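Local coordinates for protein HslVU complex proteolytic subunit, putative (Trypanosoma brucei brucei, PDB 4HO7) that forms the proteolytic chamber of a mitochondrial proteasome-like complex, hydrolysing proteins that its ATPase partner HslU has recognised and unfolded, at residues E81-R86 and D107-V112. Sequence-based numbering, arbitrary orientation.
Sequences EWRTDR and DGQGNV
The carbonyl oxygen Gly-108 O takes a hydrogen bond from Arg-83 NH1 at 2.8 Å, joining the last turn of helix 71-84 to the loop after strand 103-107. The bond is bent, 134° at the hydrogen, and although the donor lies in the carbonyl plane of Gly-108, the oxygen sits 26° out of the guanidinium plane. The first torsion of Arg-83 keeps CG beside the backbone N and sets it against Gly-110 CA (3.8 Å). Bends at chi2 and chi3 then turn the guanidinium back to the loop, with Gln-109 O 3.5 Å from the plane of one face, over its centre, while NH1 reaches Gly-108 O at the edge. Its NE forms a salt bridge to Asp-52 of a neighbouring subunit, so one arginine ties helix, loop and subunit interface together.

Beside it Trp-82, with CG anti to the backbone N (chi1 -176°), packs against the start of the turn. Asp-107 O lies over one face of the indole, offset toward the rim and 3.4 Å from CZ3; Gly-108 CA packs 3.4 Å from CZ2. Trp-82 also packs on Leu-56 of helix 50-66 and Ile-106 of strand 103-107, between the helices and the sheet.

The Asp-107 carboxylate helps hold the loop: OD1 accepts from Asn-111 N and, weakly, from Gln-109 N, while OD2 uses its syn lone pair for a nearly straight bond from Asn-111 ND2 at 3.0 Å. The backbone bond from Gly-110 N to Asp-107 O, the oxygen over the indole, closes the type I turn from Asp-107 to Gly-110. The whole is a helix packed on a β-hairpin connection, part of the layered αββα fold of the Ntn hydrolases, here at a subunit contact of the HslV dodecamer.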
loop_
_atom_site.group_PDB
_atom_site.type_symbol
_atom_site.label_atom_id
_atom_site.label_comp_id
_atom_site.label_asym_id
_atom_site.label_seq_id
_atom_site.Cartn_x
_atom_site.Cartn_y
_atom_site.Cartn_z
ATOM N N GLU A 81 -5.834 14.320 -29.379
ATOM C CA GLU A 81 -6.252 12.953 -29.645
ATOM C C GLU A 81 -5.657 11.977 -28.650
ATOM O O GLU A 81 -6.345 11.105 -28.109
ATOM C CB GLU A 81 -5.877 12.529 -31.057
ATOM C CG GLU A 81 -6.575 11.234 -31.468
ATOM C CD GLU A 81 -6.393 10.894 -32.926
ATOM O OE1 GLU A 81 -5.298 11.164 -33.474
ATOM O OE2 GLU A 81 -7.359 10.348 -33.512
ATOM N N TRP A 82 -4.370 12.131 -28.417
ATOM C CA TRP A 82 -3.619 11.245 -27.533
ATOM C C TRP A 82 -4.239 11.177 -26.127
ATOM O O TRP A 82 -4.428 10.100 -25.554
ATOM C CB TRP A 82 -2.187 11.801 -27.461
ATOM C CG TRP A 82 -1.178 11.050 -26.697
ATOM C CD1 TRP A 82 -1.364 9.974 -25.887
ATOM C CD2 TRP A 82 0.195 11.367 -26.632
ATOM N NE1 TRP A 82 -0.184 9.595 -25.341
ATOM C CE2 TRP A 82 0.797 10.446 -25.774
ATOM C CE3 TRP A 82 0.978 12.366 -27.197
ATOM C CZ2 TRP A 82 2.170 10.470 -25.487
ATOM C CZ3 TRP A 82 2.326 12.391 -26.916
ATOM C CH2 TRP A 82 2.917 11.440 -26.074
ATOM N N ARG A 83 -4.585 12.342 -25.587
ATOM C CA ARG A 83 -5.213 12.425 -24.275
ATOM C C ARG A 83 -6.648 11.906 -24.199
ATOM O O ARG A 83 -7.131 11.558 -23.111
ATOM C CB ARG A 83 -5.197 13.866 -23.807
ATOM C CG ARG A 83 -3.800 14.347 -23.546
ATOM C CD ARG A 83 -3.190 13.617 -22.373
ATOM N NE ARG A 83 -3.891 13.973 -21.150
ATOM C CZ ARG A 83 -3.616 13.457 -19.960
ATOM N NH1 ARG A 83 -2.713 12.519 -19.819
ATOM N NH2 ARG A 83 -4.254 13.872 -18.894
ATOM N N THR A 84 -7.348 11.841 -25.323
ATOM C CA THR A 84 -8.752 11.397 -25.295
ATOM C C THR A 84 -8.933 9.999 -25.828
ATOM O O THR A 84 -9.982 9.400 -25.607
ATOM C CB THR A 84 -9.675 12.352 -26.077
ATOM O OG1 THR A 84 -9.198 12.479 -27.416
ATOM C CG2 THR A 84 -9.691 13.732 -25.427
ATOM N N ASP A 85 -7.946 9.472 -26.539
ATOM C CA ASP A 85 -8.081 8.131 -27.066
ATOM C C ASP A 85 -7.638 7.151 -25.967
ATOM O O ASP A 85 -6.574 7.311 -25.349
ATOM C CB ASP A 85 -7.306 7.977 -28.378
ATOM C CG ASP A 85 -7.580 6.650 -29.060
ATOM O OD1 ASP A 85 -7.194 5.614 -28.493
ATOM O OD2 ASP A 85 -8.166 6.639 -30.156
ATOM N N ARG A 86 -8.487 6.147 -25.731
ATOM C CA ARG A 86 -8.303 5.191 -24.626
ATOM C C ARG A 86 -7.012 4.420 -24.870
ATOM O O ARG A 86 -6.202 4.212 -23.961
ATOM C CB ARG A 86 -9.457 4.164 -24.507
ATOM C CG ARG A 86 -10.831 4.517 -25.118
ATOM C CD ARG A 86 -11.629 3.271 -25.587
ATOM N NE ARG A 86 -12.429 2.604 -24.547
ATOM C CZ ARG A 86 -11.951 1.773 -23.611
ATOM N NH1 ARG A 86 -10.653 1.458 -23.522
ATOM N NH2 ARG A 86 -12.791 1.255 -22.729
ATOM N N ASP A 107 4.292 15.442 -24.638
ATOM C CA ASP A 107 4.297 14.321 -23.725
ATOM C C ASP A 107 2.909 13.739 -23.514
ATOM O O ASP A 107 1.902 14.175 -24.111
ATOM C CB ASP A 107 4.975 14.723 -22.400
ATOM C CG ASP A 107 4.171 15.724 -21.598
ATOM O OD1 ASP A 107 2.929 15.789 -21.766
ATOM O OD2 ASP A 107 4.793 16.421 -20.774
ATOM N N GLY A 108 2.871 12.712 -22.674
ATOM C CA GLY A 108 1.662 11.945 -22.437
ATOM C C GLY A 108 0.826 12.557 -21.361
ATOM O O GLY A 108 -0.270 12.109 -21.132
ATOM N N GLN A 109 1.310 13.621 -20.737
ATOM C CA GLN A 109 0.471 14.417 -19.853
ATOM C C GLN A 109 -0.330 15.431 -20.667
ATOM O O GLN A 109 -1.192 16.108 -20.124
ATOM C CB GLN A 109 1.338 15.156 -18.804
ATOM C CG GLN A 109 1.366 14.520 -17.430
ATOM C CD GLN A 109 1.452 12.993 -17.497
ATOM O OE1 GLN A 109 0.544 12.277 -17.015
ATOM N NE2 GLN A 109 2.538 12.482 -18.118
ATOM N N GLY A 110 -0.021 15.562 -21.947
ATOM C CA GLY A 110 -0.727 16.461 -22.823
ATOM C C GLY A 110 -0.132 17.837 -22.846
ATOM O O GLY A 110 -0.775 18.813 -23.267
ATOM N N ASN A 111 1.102 17.951 -22.404
ATOM C CA ASN A 111 1.765 19.236 -22.520
ATOM C C ASN A 111 2.275 19.405 -23.943
ATOM O O ASN A 111 2.695 18.441 -24.582
ATOM C CB ASN A 111 2.931 19.334 -21.533
ATOM C CG ASN A 111 2.482 19.285 -20.070
ATOM O OD1 ASN A 111 1.645 20.101 -19.657
ATOM N ND2 ASN A 111 3.025 18.311 -19.285
ATOM N N VAL A 112 2.213 20.630 -24.448
ATOM C CA VAL A 112 2.823 20.965 -25.725
ATOM C C VAL A 112 3.668 22.178 -25.453
ATOM O O VAL A 112 3.146 23.240 -25.184
ATOM C CB VAL A 112 1.782 21.267 -26.800
ATOM C CG1 VAL A 112 2.453 21.628 -28.119
ATOM C CG2 VAL A 112 0.907 20.045 -26.990
#